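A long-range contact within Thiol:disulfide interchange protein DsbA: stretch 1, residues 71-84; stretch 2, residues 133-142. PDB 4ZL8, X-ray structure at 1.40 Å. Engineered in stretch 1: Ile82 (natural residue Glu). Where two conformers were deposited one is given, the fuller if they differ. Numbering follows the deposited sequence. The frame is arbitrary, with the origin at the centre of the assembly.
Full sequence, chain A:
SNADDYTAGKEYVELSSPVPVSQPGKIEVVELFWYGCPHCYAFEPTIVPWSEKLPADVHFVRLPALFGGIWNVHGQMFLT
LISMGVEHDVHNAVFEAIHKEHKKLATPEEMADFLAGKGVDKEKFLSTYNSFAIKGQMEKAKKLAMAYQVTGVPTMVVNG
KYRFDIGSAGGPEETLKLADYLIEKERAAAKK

Stretch 1 71-84: WNVHGQMFLTLISM
Stretch 2 133-142: AIKGQMEKAK

Two helices of one DsbA chain, residues 71-84 and 133-142, pack with no hydrogen bond between them; shape and apolar contact do the work. Both run with regular helical torsions, phi near -65° and psi near -40°, except Met84, at -75°/-11°, and each is held by its own i to i+4 backbone bonds, such as Gln76 N to Asn72 O at 2.8 Å and Met138 N to Ile134 O at 2.9 Å. Their N-to-C directions make an angle of 119°, and the axes approach to 10.0 Å. The register is set by two pairs four residues apart on each helix, running in opposite senses: Gln76 CA lies 6.7 Å from Met138 CA, and Thr80 CA lies 6.8 Å from Ile134 CA. Together the stretches bury 408 Å², most of it on Ile134, Met138 and Leu79.

Ile134 is the first knob. Its CA-to-CB bond points toward the opposing helix, and with chi1 -74° and chi2 -67° (m, m) the side chain sits among Gln76, Leu79, Thr80 and Ser83. Ile134 CD1 comes 3.5 Å from Leu79 O, 3.8 Å from Thr80 N and 4.2 Å from Ser83 CB, while Ile134 CG2 meets Gln76 CG at 3.7 Å. A beta-branched residue suits this hole because its two arms fill it in different directions. Thr80, chi1 m, turns its hydroxyl back on its own helix: Thr80 OG1 donates to Gln76 O at 2.8 Å, so this polar group is satisfied beside the isoleucine, with Thr80 OG1 4.1 Å from Ile134 CG1.

Met138, one turn on, is the second knob. Its CA-to-CB bond points sideways, but an all-m chain (-71°, -78°, -74°) brings its end nearer, among Asn72, Gly75, Gln76 and Leu79. Met138 SD packs 3.6 Å from Gln76 CA and 4.2 Å from Gly75 C; Met138 CE reaches Asn72 O at 3.6 Å. The flexible thioether can follow a backbone surface in this way. Gly75 has no side chain; an ideal CB there would point toward the other helix but lie 4.6 Å from Met138 SD, no clash, and the crowding would come from its own helix, with that CB 3.1 Å from Trp71 O. Gln76, chi1 and chi2 both t, lays its aliphatic portion along the contact, and Gln76 OE1 lies 3.6 Å from Met138 CE.

Leu79 is the reply from the first helix. Its CA-to-CB bond points toward the second helix, and it adopts m, t (-66°, 169°), bridging both knobs: Leu79 CB is 4.0 Å from Ile134 CD1, and Leu79 CD1 is 3.6 Å from Met138 SD. Leu79 CD1 also lies 4.1 Å from Gln137 CB and 4.5 Å from Ala141 CB. Ala141, buried and with its CA-to-CB bond toward the first helix, contributes a small methyl at this reach.

The rule is economical: two knobs spaced i, i+4 enter successive holes, and one leucine closes against both. Engineered Ile82 starts toward the other helix, but its end leads away and it makes no contact there.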

ATOM      1  N   TRP A  71      11.618  -6.414  -4.083  1.00 10.87           N
ATOM      2  CA  TRP A  71      10.296  -6.033  -3.553  1.00 10.31           C
ATOM      3  C   TRP A  71      10.332  -6.083  -2.032  1.00 10.97           C
ATOM      4  O   TRP A  71       9.728  -5.251  -1.365  1.00 10.23           O
ATOM      5  CB  TRP A  71       9.197  -6.955  -4.052  1.00 10.92           C
ATOM      6  CG  TRP A  71       8.881  -6.916  -5.498  1.00 11.49           C
ATOM      7  CD1 TRP A  71       9.762  -6.941  -6.547  1.00 13.04           C
ATOM      8  CD2 TRP A  71       7.574  -6.977  -6.090  1.00 10.55           C
ATOM      9  NE1 TRP A  71       9.081  -6.980  -7.741  1.00 13.68           N
ATOM     10  CE2 TRP A  71       7.734  -6.988  -7.480  1.00 12.35           C
ATOM     11  CE3 TRP A  71       6.273  -6.981  -5.561  1.00 11.31           C
ATOM     12  CZ2 TRP A  71       6.660  -7.046  -8.349  1.00 12.59           C
ATOM     13  CZ3 TRP A  71       5.215  -7.021  -6.422  1.00 11.15           C
ATOM     14  CH2 TRP A  71       5.405  -7.062  -7.802  1.00 13.50           C
ATOM     15  N   ASN A  72      11.039  -7.055  -1.469  1.00 11.19           N
ATOM     16  CA  ASN A  72      11.108  -7.180  -0.021  1.00 10.81           C
ATOM     17  C   ASN A  72      11.927  -6.055   0.584  1.00 10.01           C
ATOM     18  O   ASN A  72      11.550  -5.472   1.594  1.00 10.65           O
ATOM     19  CB  ASN A  72      11.679  -8.536   0.384  1.00 11.06           C
ATOM     20  CG  ASN A  72      10.708  -9.665   0.144  1.00 14.82           C
ATOM     21  OD1 ASN A  72       9.695  -9.505  -0.527  1.00 15.12           O
ATOM     22  ND2 ASN A  72      11.028 -10.839   0.676  1.00 25.30           N
ATOM     23  N   VAL A  73      13.037  -5.721  -0.053  1.00 11.57           N
ATOM     24  CA  VAL A  73      13.901  -4.635   0.382  1.00 11.96           C
ATOM     25  C   VAL A  73      13.144  -3.288   0.364  1.00 11.62           C
ATOM     26  O   VAL A  73      13.138  -2.511   1.337  1.00 10.38           O
ATOM     27  CB  VAL A  73      15.145  -4.586  -0.526  1.00 14.95           C
ATOM     28  CG1 VAL A  73      15.968  -3.357  -0.269  1.00 18.04           C
ATOM     29  CG2 VAL A  73      15.973  -5.853  -0.338  1.00 15.60           C
ATOM     30  N   HIS A  74      12.466  -3.024  -0.746  1.00 10.27           N
ATOM     31  CA  HIS A  74      11.721  -1.789  -0.854  1.00 10.76           C
ATOM     32  C   HIS A  74      10.539  -1.780   0.096  1.00  9.69           C
ATOM     33  O   HIS A  74      10.168  -0.711   0.630  1.00 10.12           O
ATOM     34  CB  HIS A  74      11.265  -1.532  -2.297  1.00 10.26           C
ATOM     35  CG  HIS A  74      12.353  -1.040  -3.186  1.00 11.51           C
ATOM     36  ND1 HIS A  74      12.233  -1.027  -4.556  1.00 12.53           N
ATOM     37  CD2 HIS A  74      13.589  -0.559  -2.907  1.00  9.41           C
ATOM     38  CE1 HIS A  74      13.336  -0.531  -5.086  1.00 11.53           C
ATOM     39  NE2 HIS A  74      14.181  -0.248  -4.108  1.00 11.51           N
ATOM     40  N   GLY A  75       9.928  -2.945   0.309  1.00  9.34           N
ATOM     41  CA  GLY A  75       8.850  -3.048   1.272  1.00 10.42           C
ATOM     42  C   GLY A  75       9.324  -2.826   2.696  1.00  9.72           C
ATOM     43  O   GLY A  75       8.624  -2.215   3.515  1.00  9.89           O
ATOM     44  N   GLN A  76      10.521  -3.300   3.004  1.00  8.82           N
ATOM     45  CA  GLN A  76      11.094  -3.113   4.325  1.00  8.66           C
ATOM     46  C   GLN A  76      11.429  -1.622   4.553  1.00  9.27           C
ATOM     47  O   GLN A  76      11.226  -1.092   5.650  1.00  9.79           O
ATOM     48  CB  GLN A  76      12.310  -4.016   4.500  1.00  9.35           C
ATOM     49  CG  GLN A  76      12.782  -4.114   5.945  1.00 10.62           C
ATOM     50  CD  GLN A  76      13.727  -5.253   6.186  1.00 11.06           C
ATOM     51  OE1 GLN A  76      13.684  -6.275   5.499  1.00 13.97           O
ATOM     52  NE2 GLN A  76      14.594  -5.093   7.171  1.00 13.08           N
ATOM     53  N   MET A  77      11.866  -0.922   3.511  1.00 10.07           N
ATOM     54  CA  MET A  77      12.055   0.523   3.574  1.00 10.23           C
ATOM     55  C   MET A  77      10.715   1.207   3.888  1.00  9.91           C
ATOM     56  O   MET A  77      10.635   2.053   4.789  1.00 10.39           O
ATOM     57  CB  MET A  77      12.668   1.046   2.262  1.00 10.65           C
ATOM     58  CG  MET A  77      12.668   2.577   2.184  1.00 12.75           C
ATOM     59  SD  MET A  77      13.572   3.249   0.780  1.00 12.87           S
ATOM     60  CE  MET A  77      12.612   2.553  -0.568  1.00 15.07           C
ATOM     61  N   PHE A  78       9.657   0.830   3.175  1.00 10.11           N
ATOM     62  CA  PHE A  78       8.330   1.400   3.426  1.00  9.72           C
ATOM     63  C   PHE A  78       7.931   1.236   4.885  1.00 10.15           C
ATOM     64  O   PHE A  78       7.518   2.185   5.550  1.00  9.61           O
ATOM     65  CB  PHE A  78       7.280   0.731   2.541  1.00 10.64           C
ATOM     66  CG  PHE A  78       5.867   1.134   2.868  1.00 11.86           C
ATOM     67  CD1 PHE A  78       5.334   2.308   2.376  1.00 11.60           C
ATOM     68  CD2 PHE A  78       5.081   0.341   3.666  1.00 12.44           C
ATOM     69  CE1 PHE A  78       4.045   2.685   2.682  1.00 11.99           C
ATOM     70  CE2 PHE A  78       3.789   0.716   3.966  1.00 14.64           C
ATOM     71  CZ  PHE A  78       3.277   1.895   3.461  1.00 13.53           C
ATOM     72  N   LEU A  79       8.041   0.010   5.391  1.00 10.07           N
ATOM     73  CA  LEU A  79       7.604  -0.263   6.752  1.00  9.66           C
ATOM     74  C   LEU A  79       8.458   0.454   7.791  1.00  9.57           C
ATOM     75  O   LEU A  79       7.958   0.881   8.820  1.00 11.27           O
ATOM     76  CB  LEU A  79       7.574  -1.767   7.034  1.00  9.64           C
ATOM     77  CG  LEU A  79       6.546  -2.531   6.229  1.00 10.25           C
ATOM     78  CD1 LEU A  79       6.757  -4.038   6.353  1.00 12.67           C
ATOM     79  CD2 LEU A  79       5.136  -2.173   6.630  1.00 12.70           C
ATOM     80  N   THR A  80       9.740   0.627   7.488  1.00  9.88           N
ATOM     81  CA  THR A  80      10.646   1.373   8.353  1.00 10.07           C
ATOM     82  C   THR A  80      10.201   2.830   8.431  1.00 11.69           C
ATOM     83  O   THR A  80      10.133   3.416   9.516  1.00 12.27           O
ATOM     84  CB  THR A  80      12.102   1.266   7.868  1.00 11.97           C
ATOM     85  OG1 THR A  80      12.523  -0.101   7.985  1.00 12.10           O
ATOM     86  CG2 THR A  80      13.023   2.120   8.698  1.00 13.47           C
ATOM     87  N   LEU A  81       9.885   3.409   7.279  1.00 10.27           N
ATOM     88  CA  LEU A  81       9.450   4.798   7.234  1.00 11.67           C
ATOM     89  C   LEU A  81       8.116   4.993   7.953  1.00 10.68           C
ATOM     90  O   LEU A  81       7.912   5.992   8.642  1.00 12.25           O
ATOM     91  CB  LEU A  81       9.360   5.274   5.783  1.00 11.03           C
ATOM     92  CG  LEU A  81      10.671   5.309   5.013  1.00 11.71           C
ATOM     93  CD1 LEU A  81      10.421   5.533   3.540  1.00 13.97           C
ATOM     94  CD2 LEU A  81      11.593   6.345   5.583  1.00 13.78           C
ATOM     95  N   ILE A  82       7.190   4.049   7.781  1.00 10.58           N
ATOM     96  CA  ILE A  82       5.951   4.068   8.565  1.00 12.50           C
ATOM     97  C   ILE A  82       6.225   4.055  10.071  1.00 13.13           C
ATOM     98  O   ILE A  82       5.682   4.864  10.821  1.00 15.45           O
ATOM     99  CB  ILE A  82       5.041   2.875   8.192  1.00 12.62           C
ATOM    100  CG1 ILE A  82       4.480   3.045   6.785  1.00 13.99           C
ATOM    101  CG2 ILE A  82       3.913   2.726   9.197  1.00 15.78           C
ATOM    102  CD1 ILE A  82       3.498   4.167   6.634  1.00 14.83           C
ATOM    103  N   SER A  83       7.103   3.167  10.523  1.00 13.47           N
ATOM    104  CA  SER A  83       7.429   3.080  11.942  0.83 15.02           C
ATOM    105  C   SER A  83       8.004   4.392  12.456  1.00 14.22           C
ATOM    106  O   SER A  83       7.703   4.832  13.585  1.00 15.99           O
ATOM    107  CB  SER A  83       8.454   1.961  12.157  0.83 15.74           C
ATOM    108  OG  SER A  83       8.980   1.956  13.475  0.83 19.41           O
ATOM    109  N   MET A  84       8.826   5.029  11.641  1.00 13.66           N
ATOM    110  CA  MET A  84       9.435   6.304  12.010  1.00 14.24           C
ATOM    111  C   MET A  84       8.467   7.482  11.939  1.00 17.42           C
ATOM    112  O   MET A  84       8.796   8.568  12.405  1.00 19.25           O
ATOM    113  CB  MET A  84      10.623   6.609  11.115  1.00 13.76           C
ATOM    114  CG  MET A  84      11.805   5.720  11.361  1.00 13.59           C
ATOM    115  SD  MET A  84      13.196   6.088  10.291  1.00 15.32           S
ATOM    116  CE  MET A  84      13.799   7.618  11.002  1.00 17.55           C
ATOM    117  N   ALA A 133      11.167  -5.405  15.544  1.00 12.01           N
ATOM    118  CA  ALA A 133       9.795  -5.004  15.320  1.00 11.72           C
ATOM    119  C   ALA A 133       9.467  -5.028  13.834  1.00 11.69           C
ATOM    120  O   ALA A 133       8.380  -5.430  13.416  1.00 12.70           O
ATOM    121  CB  ALA A 133       9.513  -3.625  15.943  1.00 15.04           C
ATOM    122  N   ILE A 134      10.416  -4.572  13.020  1.00 11.84           N
ATOM    123  CA  ILE A 134      10.228  -4.554  11.575  1.00 10.68           C
ATOM    124  C   ILE A 134      10.182  -5.990  11.023  1.00 11.36           C
ATOM    125  O   ILE A 134       9.436  -6.261  10.098  1.00 11.49           O
ATOM    126  CB  ILE A 134      11.266  -3.649  10.887  1.00 10.98           C
ATOM    127  CG1 ILE A 134      10.899  -2.170  11.132  1.00 12.01           C
ATOM    128  CG2 ILE A 134      11.356  -3.961   9.394  1.00 12.79           C
ATOM    129  CD1 ILE A 134       9.618  -1.693  10.468  1.00 13.65           C
ATOM    130  N   LYS A 135      10.909  -6.924  11.616  1.00 11.93           N
ATOM    131  CA  LYS A 135      10.770  -8.324  11.214  0.52 10.94           C
ATOM    132  C   LYS A 135       9.325  -8.787  11.365  1.00 11.36           C
ATOM    133  O   LYS A 135       8.783  -9.480  10.490  1.00 11.67           O
ATOM    134  CB  LYS A 135      11.749  -9.215  11.970  0.52 13.79           C
ATOM    135  CG  LYS A 135      13.161  -9.050  11.434  0.52 17.32           C
ATOM    136  CD  LYS A 135      14.173  -9.913  12.135  0.52 20.89           C
ATOM    137  CE  LYS A 135      15.522  -9.781  11.451  0.52 20.10           C
ATOM    138  NZ  LYS A 135      15.875  -8.364  11.126  0.52 28.15           N
ATOM    139  N   GLY A 136       8.686  -8.393  12.459  1.00 11.03           N
ATOM    140  CA  GLY A 136       7.288  -8.708  12.689  1.00 12.31           C
ATOM    141  C   GLY A 136       6.355  -8.044  11.700  1.00 11.68           C
ATOM    142  O   GLY A 136       5.429  -8.676  11.194  1.00 11.82           O
ATOM    143  N   GLN A 137       6.586  -6.771  11.404  1.00 10.01           N
ATOM    144  CA  GLN A 137       5.763  -6.077  10.435  1.00 10.28           C
ATOM    145  C   GLN A 137       5.883  -6.703   9.049  1.00 10.28           C
ATOM    146  O   GLN A 137       4.899  -6.784   8.317  1.00 11.06           O
ATOM    147  CB  GLN A 137       6.079  -4.576  10.398  1.00 11.43           C
ATOM    148  CG  GLN A 137       5.753  -3.863  11.709  1.00 13.95           C
ATOM    149  CD  GLN A 137       4.281  -3.924  12.022  1.00 17.63           C
ATOM    150  OE1 GLN A 137       3.446  -3.662  11.161  1.00 20.74           O
ATOM    151  NE2 GLN A 137       3.954  -4.284  13.257  1.00 25.75           N
ATOM    152  N   MET A 138       7.094  -7.097   8.662  1.00 10.88           N
ATOM    153  CA  MET A 138       7.319  -7.748   7.377  1.00 10.10           C
ATOM    154  C   MET A 138       6.502  -9.035   7.319  1.00 11.05           C
ATOM    155  O   MET A 138       5.830  -9.330   6.324  1.00 10.57           O
ATOM    156  CB  MET A 138       8.817  -8.040   7.175  1.00 10.43           C
ATOM    157  CG  MET A 138       9.623  -6.790   6.926  1.00 10.61           C
ATOM    158  SD  MET A 138       9.465  -6.192   5.244  1.00 12.40           S
ATOM    159  CE  MET A 138      10.453  -7.408   4.372  1.00 12.45           C
ATOM    160  N   GLU A 139       6.554  -9.834   8.376  1.00 10.04           N
ATOM    161  CA  GLU A 139       5.822 -11.094   8.373  1.00 10.93           C
ATOM    162  C   GLU A 139       4.316 -10.850   8.257  1.00 10.75           C
ATOM    163  O   GLU A 139       3.589 -11.558   7.555  1.00 10.85           O
ATOM    164  CB  GLU A 139       6.153 -11.928   9.624  1.00 11.79           C
ATOM    165  CG  GLU A 139       5.404 -13.257   9.715  1.00 14.67           C
ATOM    166  CD  GLU A 139       5.889 -14.302   8.742  1.00 17.28           C
ATOM    167  OE1 GLU A 139       6.824 -14.015   7.966  1.00 18.58           O
ATOM    168  OE2 GLU A 139       5.346 -15.421   8.777  1.00 21.26           O
ATOM    169  N   LYS A 140       3.829  -9.856   8.994  1.00 11.03           N
ATOM    170  CA  LYS A 140       2.405  -9.544   8.931  1.00 10.80           C
ATOM    171  C   LYS A 140       1.988  -9.110   7.543  1.00 11.44           C
ATOM    172  O   LYS A 140       0.934  -9.523   7.059  1.00 11.84           O
ATOM    173  CB  LYS A 140       2.069  -8.474   9.957  1.00 12.30           C
ATOM    174  CG  LYS A 140       2.061  -9.050  11.358  1.00 19.04           C
ATOM    175  CD  LYS A 140       1.761  -8.019  12.444  1.00 21.09           C
ATOM    176  CE  LYS A 140       1.730  -8.649  13.837  1.00 24.07           C
ATOM    177  NZ  LYS A 140       1.624  -7.604  14.909  1.00 31.29           N
ATOM    178  N   ALA A 141       2.816  -8.317   6.882  1.00 10.01           N
ATOM    179  CA  ALA A 141       2.494  -7.878   5.527  1.00 10.95           C
ATOM    180  C   ALA A 141       2.474  -9.045   4.562  1.00 11.23           C
ATOM    181  O   ALA A 141       1.624  -9.111   3.668  1.00 11.67           O
ATOM    182  CB  ALA A 141       3.455  -6.804   5.078  1.00 10.30           C
ATOM    183  N   LYS A 142       3.423  -9.957   4.711  1.00 10.79           N
ATOM    184  CA  LYS A 142       3.470 -11.138   3.869  1.00 10.98           C
ATOM    185  C   LYS A 142       2.202 -11.960   4.025  1.00 11.43           C
ATOM    186  O   LYS A 142       1.581 -12.373   3.045  1.00 13.08           O
ATOM    187  CB  LYS A 142       4.686 -11.988   4.236  1.00 14.13           C
ATOM    188  CG  LYS A 142       4.826 -13.244   3.420  1.00 18.71           C
ATOM    189  CD  LYS A 142       6.038 -14.055   3.893  0.56 22.72           C
ATOM    190  CE  LYS A 142       6.123 -15.426   3.234  0.95 36.34           C
ATOM    191  NZ  LYS A 142       6.548 -15.348   1.806  0.56 41.40           N
TER